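Local coordinates for protein putative reductase (Peptoclostridium difficile, PDB 5J6C) that binds flavin mononucleotide as a two-subunit nitroreductase-family flavoprotein and probably reduces nitro compounds, with a possible link to the antibiotic metronidazole, at residues K35-R40 against E181-Y186; E80-L85 against F95-A100; A103-A108 against Y168-I173; I122-I127 against C172-G177. One frame throughout, in Å; residues are numbered along the deposited sequence.

Contact 1. Residues K35-R40 against E181-Y186; sequences KRRSIR and EEKKAY. With FMN (flavin mononucleotide), chain C.
Arg37 and Lys183 meet almost at right angles, CB against CB at 3.6 Å, and the lysine's CD lies over one face of the arginine guanidinium, offset toward its rim. Two bends in the Arg37 chain (chi2 -65°, chi3 -38°) fold that guanidinium back between loop 181-186 and the flavin phosphate. NH1 reaches in its own plane to a lone pair of Lys184 O at 2.8 Å, while NE and NH2 both turn to FMN O2P. Tyr186 crosses the arginine roughly perpendicularly, its CE2 3.6 Å from Arg37 CD. At the other end Glu181 OE2 takes the backbone N-H of Arg40 at 2.8 Å in a nearly straight bond (178°), from above the carboxylate plane. Ser38 N gives O2P a further short bond (2.7 Å), and Ser38 OG and Arg36 NH1 share O1P. Arg40, extended from CG to NE, reaches FMN O2 through NE (2.7 Å) and N1 through NH2. Two waters accept from both Lys183 NZ and Arg40 NH1; one donates to Ser38 O and FMN O2P, the other to Glu181 OE2. So much positive charge round the phosphate would offset its negative charge, while Arg40 probably polarises the N1-C2=O2 edge of the flavin.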
# COMPACT_ATOMS: atom_id res chain seq x y z
N LYS A 35 9.24 -5.32 -13.93
CA LYS A 35 8.52 -6.36 -14.65
C LYS A 35 7.10 -6.59 -14.14
O LYS A 35 6.38 -7.40 -14.73
CB LYS A 35 9.30 -7.68 -14.58
CG LYS A 35 10.57 -7.70 -15.42
CD LYS A 35 11.18 -9.12 -15.51
CE LYS A 35 11.90 -9.54 -14.23
NZ LYS A 35 11.00 -10.16 -13.19
N ARG A 36 6.69 -5.91 -13.06
CA ARG A 36 5.33 -6.02 -12.54
C ARG A 36 4.39 -5.15 -13.37
O ARG A 36 4.49 -3.92 -13.34
CB ARG A 36 5.27 -5.60 -11.07
CG ARG A 36 3.88 -5.78 -10.47
CD ARG A 36 3.45 -4.65 -9.52
NE ARG A 36 3.60 -3.34 -10.14
CZ ARG A 36 2.72 -2.79 -10.98
NH1 ARG A 36 1.58 -3.41 -11.29
NH2 ARG A 36 2.99 -1.60 -11.51
N ARG A 37 3.47 -5.79 -14.09
CA ARG A 37 2.44 -5.12 -14.89
C ARG A 37 1.09 -5.73 -14.56
O ARG A 37 0.99 -6.94 -14.33
CB ARG A 37 2.69 -5.27 -16.40
CG ARG A 37 4.05 -4.75 -16.87
CD ARG A 37 4.16 -3.24 -16.68
NE ARG A 37 2.89 -2.58 -16.96
CZ ARG A 37 2.45 -2.28 -18.18
NH1 ARG A 37 3.19 -2.57 -19.24
NH2 ARG A 37 1.27 -1.69 -18.34
N SER A 38 0.04 -4.90 -14.54
CA SER A 38 -1.29 -5.41 -14.24
C SER A 38 -1.79 -6.32 -15.37
O SER A 38 -1.67 -6.00 -16.55
CB SER A 38 -2.28 -4.26 -14.02
OG SER A 38 -1.96 -3.52 -12.86
N ILE A 39 -2.36 -7.45 -14.99
CA ILE A 39 -2.79 -8.47 -15.94
C ILE A 39 -4.30 -8.65 -15.80
O ILE A 39 -4.81 -8.86 -14.69
CB ILE A 39 -2.04 -9.79 -15.73
CG1 ILE A 39 -0.53 -9.59 -15.93
CG2 ILE A 39 -2.61 -10.89 -16.64
CD1 ILE A 39 -0.15 -9.17 -17.33
N ARG A 40 -5.00 -8.56 -16.92
CA ARG A 40 -6.45 -8.69 -16.95
C ARG A 40 -6.91 -9.80 -17.89
O ARG A 40 -8.12 -9.94 -18.12
CB ARG A 40 -7.09 -7.35 -17.35
CG ARG A 40 -6.56 -6.13 -16.56
CD ARG A 40 -7.24 -4.80 -16.97
NE ARG A 40 -6.80 -3.68 -16.14
CZ ARG A 40 -5.61 -3.09 -16.26
NH1 ARG A 40 -4.75 -3.51 -17.18
NH2 ARG A 40 -5.28 -2.08 -15.46
N GLU A 181 -1.51 -12.48 -21.50
CA GLU A 181 -1.27 -11.32 -22.33
C GLU A 181 0.13 -10.80 -22.06
O GLU A 181 0.66 -10.91 -20.95
CB GLU A 181 -2.31 -10.22 -22.09
CG GLU A 181 -2.47 -9.78 -20.64
CD GLU A 181 -3.52 -8.69 -20.49
OE1 GLU A 181 -4.18 -8.34 -21.50
OE2 GLU A 181 -3.66 -8.15 -19.38
N GLU A 182 0.75 -10.25 -23.10
CA GLU A 182 2.12 -9.77 -22.97
C GLU A 182 2.10 -8.31 -22.56
O GLU A 182 1.25 -7.54 -23.00
CB GLU A 182 2.89 -9.95 -24.28
CG GLU A 182 2.39 -9.09 -25.42
CD GLU A 182 3.39 -8.99 -26.55
OE1 GLU A 182 4.09 -7.96 -26.64
OE2 GLU A 182 3.47 -9.97 -27.33
N LYS A 183 3.04 -7.94 -21.69
CA LYS A 183 3.09 -6.59 -21.16
C LYS A 183 4.54 -6.15 -21.08
O LYS A 183 5.37 -6.85 -20.51
CB LYS A 183 2.44 -6.52 -19.78
CG LYS A 183 0.94 -6.66 -19.79
CD LYS A 183 0.27 -5.32 -20.08
CE LYS A 183 -1.24 -5.46 -20.03
NZ LYS A 183 -1.96 -4.15 -20.25
N LYS A 184 4.82 -4.98 -21.65
CA LYS A 184 6.17 -4.44 -21.62
C LYS A 184 6.60 -4.04 -20.21
O LYS A 184 5.84 -3.42 -19.46
CB LYS A 184 6.26 -3.22 -22.53
CG LYS A 184 6.60 -3.53 -23.96
CD LYS A 184 6.44 -2.29 -24.86
CE LYS A 184 7.31 -1.11 -24.42
NZ LYS A 184 6.71 -0.27 -23.34
N ALA A 185 7.84 -4.36 -19.87
CA ALA A 185 8.43 -3.94 -18.61
C ALA A 185 8.72 -2.44 -18.60
O ALA A 185 8.94 -1.81 -19.64
CB ALA A 185 9.72 -4.71 -18.34
N TYR A 186 8.73 -1.88 -17.40
CA TYR A 186 9.01 -0.46 -17.23
C TYR A 186 10.49 -0.16 -17.50
O TYR A 186 11.37 -1.00 -17.32
CB TYR A 186 8.64 -0.00 -15.82
CG TYR A 186 7.14 0.24 -15.62
CD1 TYR A 186 6.49 1.30 -16.25
CD2 TYR A 186 6.39 -0.59 -14.79
CE1 TYR A 186 5.13 1.52 -16.07
CE2 TYR A 186 5.04 -0.38 -14.61
CZ TYR A 186 4.41 0.67 -15.25
OH TYR A 186 3.06 0.88 -15.07
N1 FMN C . -7.23 -1.62 -13.02
C2 FMN C . -8.49 -1.96 -13.49
O2 FMN C . -8.63 -2.54 -14.55
N3 FMN C . -9.62 -1.65 -12.76
C4 FMN C . -9.51 -0.98 -11.56
O4 FMN C . -10.51 -0.69 -10.90
C4A FMN C . -8.26 -0.62 -11.10
N5 FMN C . -8.18 0.04 -9.90
C5A FMN C . -6.94 0.37 -9.40
C6 FMN C . -6.88 1.04 -8.19
C7 FMN C . -5.65 1.38 -7.67
C7M FMN C . -5.58 2.09 -6.35
C8 FMN C . -4.51 1.06 -8.36
C8M FMN C . -3.19 1.43 -7.77
C9 FMN C . -4.56 0.40 -9.57
C9A FMN C . -5.79 0.05 -10.10
N10 FMN C . -5.88 -0.61 -11.31
C10 FMN C . -7.12 -0.95 -11.82
C1' FMN C . -4.64 -0.96 -12.08
C2' FMN C . -4.06 0.26 -12.80
O2' FMN C . -4.76 0.50 -14.01
C3' FMN C . -2.56 0.05 -13.07
O3' FMN C . -1.93 -0.30 -11.86
C4' FMN C . -1.89 1.30 -13.63
O4' FMN C . -2.49 1.62 -14.87
C5' FMN C . -0.39 1.08 -13.81
O5' FMN C . -0.21 0.06 -14.78
P FMN C . 0.54 -1.31 -14.39
O1P FMN C . -0.02 -1.82 -13.08
O2P FMN C . 0.34 -2.35 -15.46
O3P FMN C . 2.00 -0.97 -14.21
O HOH W 1 -1.48 -3.39 -17.52
O HOH W 2 -4.51 -5.51 -19.09

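Contact 2. Residues E80-L85 against F95-A100; sequences EKLINL and FFLKNA
Leu97 presses its CD2 methyl against Leu85 CB at 3.7 Å, the closest approach of two side chains between helix 79-86 and the 3-10 turn 95-99. Its CG stands anti to the backbone N (chi1 -173°), and the fork of the side chain reaches both leucines of the helix: CD2 meets Leu85, while CD1 lies 4.2 Å from Leu82 CD2. Leu82 also sends CD1 to the backbone oxygen of Ala100, 3.3 Å away. At the margin of the contact, Ile83 CG1 touches Lys98 CB at 4.2 Å; the rest of the lysine leads off from the helix. The two pieces meet mainly through apolar side chains, which also lie against backbone oxygens. Each piece is held by its own backbone: Leu85 N bonds to Lys81 O in the helix, and Ala100 N closes on Leu97 O at 3.1 Å in the tight turn. Farther out, Leu82 and Leu85 rest on Val76 of strand 71-76, and Leu97 on Ile173 and Ser175 of strand 168-177. Phe96, next in sequence to Leu97, does not touch segment 80-85 and instead contacts the flavin. The arrangement is a helix and a 3-10 turn packed together against one face of the nitroreductase sheet, beside the FMN pocket.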
# COMPACT_ATOMS: atom_id res chain seq x y z
N GLU A 80 -19.01 -19.02 -10.32
CA GLU A 80 -20.23 -18.24 -10.28
C GLU A 80 -20.06 -16.99 -9.43
O GLU A 80 -20.52 -15.91 -9.81
CB GLU A 80 -21.39 -19.10 -9.76
CG GLU A 80 -22.75 -18.70 -10.32
CD GLU A 80 -22.70 -18.43 -11.83
OE1 GLU A 80 -22.21 -19.30 -12.58
OE2 GLU A 80 -23.16 -17.34 -12.25
N LYS A 81 -19.39 -17.12 -8.28
CA LYS A 81 -19.08 -15.96 -7.45
C LYS A 81 -18.21 -14.96 -8.21
O LYS A 81 -18.38 -13.74 -8.06
CB LYS A 81 -18.36 -16.39 -6.16
CG LYS A 81 -19.28 -16.88 -5.04
CD LYS A 81 -20.00 -15.71 -4.38
CE LYS A 81 -21.24 -16.13 -3.59
NZ LYS A 81 -20.90 -16.92 -2.38
N LEU A 82 -17.27 -15.46 -9.01
CA LEU A 82 -16.38 -14.57 -9.75
C LEU A 82 -17.14 -13.78 -10.81
O LEU A 82 -16.85 -12.60 -11.05
CB LEU A 82 -15.25 -15.39 -10.38
CG LEU A 82 -14.24 -15.88 -9.36
CD1 LEU A 82 -13.27 -16.87 -9.96
CD2 LEU A 82 -13.48 -14.70 -8.74
N ILE A 83 -18.11 -14.43 -11.46
CA ILE A 83 -18.99 -13.73 -12.39
C ILE A 83 -19.78 -12.65 -11.66
O ILE A 83 -19.81 -11.49 -12.09
CB ILE A 83 -19.94 -14.74 -13.09
CG1 ILE A 83 -19.13 -15.68 -14.01
CG2 ILE A 83 -21.04 -14.01 -13.85
CD1 ILE A 83 -19.95 -16.78 -14.63
N ASN A 84 -20.41 -13.01 -10.54
CA ASN A 84 -21.16 -12.04 -9.75
C ASN A 84 -20.28 -10.84 -9.39
O ASN A 84 -20.68 -9.69 -9.56
CB ASN A 84 -21.71 -12.70 -8.49
CG ASN A 84 -22.73 -13.78 -8.79
OD1 ASN A 84 -23.24 -13.88 -9.91
ND2 ASN A 84 -23.04 -14.60 -7.80
N LEU A 85 -19.05 -11.11 -8.93
CA LEU A 85 -18.17 -10.03 -8.50
C LEU A 85 -17.65 -9.19 -9.67
O LEU A 85 -17.33 -8.02 -9.48
CB LEU A 85 -17.00 -10.62 -7.70
CG LEU A 85 -17.42 -11.14 -6.32
CD1 LEU A 85 -16.29 -11.90 -5.67
CD2 LEU A 85 -17.92 -10.00 -5.40
N PHE A 95 -14.77 -6.14 -14.98
CA PHE A 95 -15.43 -7.10 -15.87
C PHE A 95 -14.54 -8.31 -16.14
O PHE A 95 -15.03 -9.44 -16.25
CB PHE A 95 -15.81 -6.45 -17.20
CG PHE A 95 -16.93 -5.44 -17.10
CD1 PHE A 95 -17.90 -5.53 -16.11
CD2 PHE A 95 -17.00 -4.39 -18.01
CE1 PHE A 95 -18.93 -4.59 -16.03
CE2 PHE A 95 -18.03 -3.44 -17.94
CZ PHE A 95 -19.00 -3.53 -16.95
N PHE A 96 -13.22 -8.10 -16.25
CA PHE A 96 -12.32 -9.21 -16.55
C PHE A 96 -12.30 -10.25 -15.44
O PHE A 96 -11.83 -11.38 -15.65
CB PHE A 96 -10.90 -8.69 -16.80
CG PHE A 96 -10.34 -7.90 -15.65
CD1 PHE A 96 -9.58 -8.53 -14.66
CD2 PHE A 96 -10.58 -6.54 -15.54
CE1 PHE A 96 -9.07 -7.81 -13.59
CE2 PHE A 96 -10.08 -5.81 -14.46
CZ PHE A 96 -9.31 -6.44 -13.49
N LEU A 97 -12.79 -9.90 -14.25
CA LEU A 97 -12.75 -10.83 -13.14
C LEU A 97 -13.50 -12.12 -13.45
O LEU A 97 -13.17 -13.18 -12.92
CB LEU A 97 -13.29 -10.16 -11.89
CG LEU A 97 -13.21 -10.84 -10.55
CD1 LEU A 97 -11.79 -11.13 -10.18
CD2 LEU A 97 -13.84 -9.92 -9.53
N LYS A 98 -14.49 -12.06 -14.35
CA LYS A 98 -15.25 -13.25 -14.70
C LYS A 98 -14.37 -14.33 -15.32
O LYS A 98 -14.74 -15.51 -15.26
CB LYS A 98 -16.39 -12.89 -15.66
CG LYS A 98 -15.93 -12.46 -17.06
CD LYS A 98 -17.11 -11.95 -17.86
CE LYS A 98 -16.65 -11.20 -19.10
NZ LYS A 98 -17.79 -10.59 -19.84
N ASN A 99 -13.23 -13.97 -15.90
CA ASN A 99 -12.33 -14.91 -16.56
C ASN A 99 -11.10 -15.23 -15.74
O ASN A 99 -10.17 -15.86 -16.25
CB ASN A 99 -11.90 -14.37 -17.92
CG ASN A 99 -13.04 -14.31 -18.88
OD1 ASN A 99 -13.89 -15.20 -18.90
ND2 ASN A 99 -13.10 -13.24 -19.68
N ALA A 100 -11.06 -14.79 -14.51
CA ALA A 100 -9.91 -15.02 -13.64
C ALA A 100 -10.10 -16.32 -12.88
O ALA A 100 -11.24 -16.71 -12.60
CB ALA A 100 -9.74 -13.86 -12.65

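Contact 3. Residues A103-A108 against Y168-I173; sequences AIVIIA and YSVECI
Strands 103-108 and 168-173 run antiparallel, their axes 4.6 Å apart at closest approach and their directions 141° apart. Ile106 N gives its hydrogen to Cys172 O at 3.0 Å, nearly along the C=O axis, and Ile106 O receives Glu171 N. Beyond this the register slips by one residue between Ile106 and Ile107, a beta bulge with Glu171 as the extra residue on strand 168-173; its psi of -52° departs from the extended form. Ile107 then pairs with Val170 and Ala108 with Ser169. Ala108 and Ser169 exchange two backbone bonds, both 3.0 Å between N and O. On one face Val105 splits its branches: CG1 touches Val170 CG1 at 3.7 Å, and CG2 lies by Ile173 CG2, the two side chains pointing the same way. Farther along, Ile107 CG2 meets Val170 CG2. Ile107 CG1 lies between the backbone N and carbonyl carbon (chi1 69°), which sends CD1 over the face of the Tyr168 ring, 4.3 Å from its centroid in a CH-pi contact. The other face carries Ile106 and Cys172, whose CD1 and SG approach to 3.6 Å. These are two central strands of the sheet: 71-76 flanks 102-109, and 137-142 flanks 168-177. Ile106 turns to Ala120 and Ala124 of helix 116-133, while across the sheet Tyr168 and Ile107 pack on Phe201 of the second subunit.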
# COMPACT_ATOMS: atom_id res chain seq x y z
N ALA A 103 -9.49 -14.77 -6.96
CA ALA A 103 -9.60 -13.39 -6.50
C ALA A 103 -9.45 -13.39 -4.99
O ALA A 103 -9.80 -14.36 -4.32
CB ALA A 103 -10.94 -12.75 -6.91
N ILE A 104 -8.89 -12.30 -4.47
CA ILE A 104 -8.87 -12.04 -3.04
C ILE A 104 -9.54 -10.69 -2.82
O ILE A 104 -9.03 -9.66 -3.30
CB ILE A 104 -7.45 -12.04 -2.45
CG1 ILE A 104 -6.75 -13.37 -2.72
CG2 ILE A 104 -7.51 -11.75 -0.95
CD1 ILE A 104 -5.34 -13.37 -2.22
N VAL A 105 -10.66 -10.69 -2.12
CA VAL A 105 -11.35 -9.47 -1.73
C VAL A 105 -10.77 -9.01 -0.40
O VAL A 105 -10.75 -9.79 0.57
CB VAL A 105 -12.87 -9.70 -1.62
CG1 VAL A 105 -13.60 -8.41 -1.25
CG2 VAL A 105 -13.38 -10.29 -2.92
N ILE A 106 -10.26 -7.77 -0.35
CA ILE A 106 -9.69 -7.19 0.86
C ILE A 106 -10.75 -6.32 1.53
O ILE A 106 -11.17 -5.29 0.98
CB ILE A 106 -8.43 -6.36 0.57
CG1 ILE A 106 -7.29 -7.23 0.04
CG2 ILE A 106 -7.98 -5.70 1.85
CD1 ILE A 106 -7.13 -7.17 -1.43
N ILE A 107 -11.17 -6.72 2.73
CA ILE A 107 -12.13 -5.97 3.53
C ILE A 107 -11.43 -5.54 4.81
O ILE A 107 -10.37 -6.04 5.16
CB ILE A 107 -13.40 -6.78 3.85
CG1 ILE A 107 -13.07 -7.92 4.81
CG2 ILE A 107 -14.06 -7.28 2.56
CD1 ILE A 107 -14.29 -8.74 5.28
N ALA A 108 -12.04 -4.58 5.50
CA ALA A 108 -11.44 -4.06 6.72
C ALA A 108 -12.54 -3.68 7.70
O ALA A 108 -13.58 -3.14 7.31
CB ALA A 108 -10.55 -2.85 6.43
N TYR A 168 -17.82 -3.97 8.26
CA TYR A 168 -16.72 -4.07 7.31
C TYR A 168 -16.98 -3.20 6.09
O TYR A 168 -18.12 -3.02 5.66
CB TYR A 168 -16.52 -5.51 6.87
CG TYR A 168 -16.15 -6.44 7.99
CD1 TYR A 168 -14.85 -6.47 8.49
CD2 TYR A 168 -17.09 -7.28 8.56
CE1 TYR A 168 -14.51 -7.30 9.52
CE2 TYR A 168 -16.76 -8.13 9.59
CZ TYR A 168 -15.46 -8.14 10.06
OH TYR A 168 -15.10 -8.97 11.08
N SER A 169 -15.89 -2.68 5.53
CA SER A 169 -15.91 -2.00 4.25
C SER A 169 -15.00 -2.74 3.27
O SER A 169 -13.97 -3.29 3.66
CB SER A 169 -15.45 -0.55 4.41
OG SER A 169 -15.56 0.14 3.19
N VAL A 170 -15.36 -2.73 1.98
CA VAL A 170 -14.60 -3.42 0.94
C VAL A 170 -13.66 -2.42 0.29
O VAL A 170 -14.09 -1.39 -0.21
CB VAL A 170 -15.51 -4.08 -0.11
CG1 VAL A 170 -14.65 -4.87 -1.10
CG2 VAL A 170 -16.53 -4.98 0.56
N GLU A 171 -12.36 -2.74 0.31
CA GLU A 171 -11.35 -1.85 -0.24
C GLU A 171 -11.17 -2.08 -1.73
O GLU A 171 -11.25 -1.15 -2.54
CB GLU A 171 -10.01 -2.03 0.49
CG GLU A 171 -8.84 -1.37 -0.22
CD GLU A 171 -9.03 0.13 -0.41
OE1 GLU A 171 -8.59 0.67 -1.44
OE2 GLU A 171 -9.64 0.77 0.46
N CYS A 172 -10.95 -3.33 -2.12
CA CYS A 172 -10.61 -3.67 -3.49
C CYS A 172 -10.68 -5.18 -3.64
O CYS A 172 -10.68 -5.92 -2.64
CB CYS A 172 -9.21 -3.17 -3.86
SG CYS A 172 -7.89 -3.94 -2.86
N ILE A 173 -10.74 -5.63 -4.89
CA ILE A 173 -10.57 -7.04 -5.24
C ILE A 173 -9.26 -7.18 -6.00
O ILE A 173 -8.97 -6.39 -6.90
CB ILE A 173 -11.74 -7.55 -6.10
CG1 ILE A 173 -13.08 -7.09 -5.52
CG2 ILE A 173 -11.69 -9.08 -6.20
CD1 ILE A 173 -14.25 -7.74 -6.18

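Contact 4. Residues I122-I127 against C172-G177; sequences IAASYI and CIISIG
In the alpha+beta core of the subunit, helix 116-133 lies against strand 168-177 of the antiparallel sheet; within 122-127, Ala124 and Ile127 meet it. The axes of segments 122-127 and 172-177 run almost the same way, 4° apart, at a closest approach of 9.7 Å. Ala124 presents its single methyl to two partners, Cys172 SG at 3.8 Å and Ile174 CD1 at 4.1 Å. Ile127, one turn on, works through its CG2 branch: that methyl stands 4.0 Å from Ile174 CG2 and equally 4.0 Å from Ile176 CD1. It stands anti to the backbone N, since CG1 takes the position beside that nitrogen (chi1 -78°). Ile127 and Ile176 cross at about a right angle. Ile174 is bent at chi2 (-69°), and its two methyls serve different helix residues, CD1 going to Ala124 and CG2 to Ile127. On the other side of the helix Ser125 OG bonds to Ile122 O at 2.8 Å and is also hydrogen-bonded to Ser125 OG of the second subunit. Ile122 touches the other FMN of the dimer, whose site both subunits line. Cys172, Ile174 and Ile176, every second strand residue, face the helix: buried helix-on-sheet packing in the nitroreductase core, with the helix's other side at the dimer interface.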
# COMPACT_ATOMS: atom_id res chain seq x y z
N ILE A 122 -2.00 -1.59 1.95
CA ILE A 122 -0.70 -2.21 2.12
C ILE A 122 -0.80 -3.72 1.96
O ILE A 122 0.04 -4.34 1.30
CB ILE A 122 -0.10 -1.85 3.48
CG1 ILE A 122 0.19 -0.35 3.55
CG2 ILE A 122 1.14 -2.69 3.76
CD1 ILE A 122 0.22 0.18 4.95
N ALA A 123 -1.81 -4.33 2.57
CA ALA A 123 -1.98 -5.77 2.44
C ALA A 123 -2.20 -6.16 0.98
O ALA A 123 -1.62 -7.14 0.49
CB ALA A 123 -3.13 -6.24 3.32
N ALA A 124 -3.02 -5.39 0.26
CA ALA A 124 -3.25 -5.68 -1.15
C ALA A 124 -1.98 -5.56 -1.96
O ALA A 124 -1.78 -6.33 -2.92
CB ALA A 124 -4.33 -4.74 -1.70
N SER A 125 -1.10 -4.61 -1.62
CA SER A 125 0.15 -4.49 -2.34
C SER A 125 1.05 -5.68 -2.05
O SER A 125 1.71 -6.20 -2.96
CB SER A 125 0.84 -3.17 -2.01
OG SER A 125 1.61 -3.28 -0.82
N TYR A 126 1.07 -6.15 -0.80
CA TYR A 126 1.84 -7.35 -0.48
C TYR A 126 1.32 -8.55 -1.26
O TYR A 126 2.10 -9.38 -1.75
CB TYR A 126 1.83 -7.63 1.03
CG TYR A 126 2.82 -6.81 1.87
CD1 TYR A 126 3.28 -5.57 1.44
CD2 TYR A 126 3.29 -7.30 3.09
CE1 TYR A 126 4.18 -4.81 2.20
CE2 TYR A 126 4.21 -6.55 3.86
CZ TYR A 126 4.65 -5.31 3.40
OH TYR A 126 5.55 -4.57 4.15
N ILE A 127 -0.01 -8.63 -1.44
CA ILE A 127 -0.60 -9.72 -2.21
C ILE A 127 -0.11 -9.67 -3.65
O ILE A 127 0.39 -10.67 -4.20
CB ILE A 127 -2.14 -9.67 -2.11
CG1 ILE A 127 -2.59 -10.24 -0.75
CG2 ILE A 127 -2.82 -10.40 -3.27
CD1 ILE A 127 -4.04 -9.91 -0.36
N CYS A 172 -10.95 -3.33 -2.12
CA CYS A 172 -10.61 -3.67 -3.49
C CYS A 172 -10.68 -5.18 -3.64
O CYS A 172 -10.68 -5.92 -2.64
CB CYS A 172 -9.21 -3.17 -3.86
SG CYS A 172 -7.89 -3.94 -2.86
N ILE A 173 -10.74 -5.63 -4.89
CA ILE A 173 -10.57 -7.04 -5.24
C ILE A 173 -9.26 -7.18 -6.00
O ILE A 173 -8.97 -6.39 -6.90
CB ILE A 173 -11.74 -7.55 -6.10
CG1 ILE A 173 -13.08 -7.09 -5.52
CG2 ILE A 173 -11.69 -9.08 -6.20
CD1 ILE A 173 -14.25 -7.74 -6.18
N ILE A 174 -8.47 -8.19 -5.64
CA ILE A 174 -7.27 -8.54 -6.40
C ILE A 174 -7.60 -9.81 -7.19
O ILE A 174 -7.82 -10.87 -6.59
CB ILE A 174 -6.04 -8.76 -5.52
CG1 ILE A 174 -5.78 -7.56 -4.60
CG2 ILE A 174 -4.81 -9.01 -6.40
CD1 ILE A 174 -5.34 -6.31 -5.33
N SER A 175 -7.64 -9.71 -8.51
CA SER A 175 -7.76 -10.88 -9.37
C SER A 175 -6.37 -11.42 -9.67
O SER A 175 -5.44 -10.64 -9.90
CB SER A 175 -8.47 -10.56 -10.68
OG SER A 175 -7.64 -9.79 -11.51
N ILE A 176 -6.23 -12.74 -9.63
CA ILE A 176 -4.92 -13.41 -9.67
C ILE A 176 -5.00 -14.58 -10.64
O ILE A 176 -6.03 -15.25 -10.74
CB ILE A 176 -4.51 -13.88 -8.26
CG1 ILE A 176 -4.54 -12.71 -7.26
CG2 ILE A 176 -3.14 -14.59 -8.27
CD1 ILE A 176 -4.24 -13.13 -5.82
N GLY A 177 -3.91 -14.84 -11.36
CA GLY A 177 -3.85 -15.99 -12.24
C GLY A 177 -2.64 -15.90 -13.14
O GLY A 177 -1.88 -14.93 -13.10

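In the fold
Contacts 3 and 4 form the centre of the subunit: their centres lie about 9 Å apart, they share Cys172 and Ile173 on strand 168-177, and Ile106 CD1 fits against Ala124 CB at 3.7 Å. Contact 2 covers the other face of the same sheet, its centre about 15 Å from each of theirs, where Leu97 CD1 reaches Ala103 CB of contact 3 at 3.7 Å and Ser175 CB of contact 4 at 3.4 Å. Contact 1 encloses all three along the chain and grips the flavin phosphate. It meets contact 2 where Arg40 O nears Phe96 CB (3.3 Å), and both border the FMN pocket, through Arg40 and Phe96. Contacts 1, 3 and 4 also reach the second subunit.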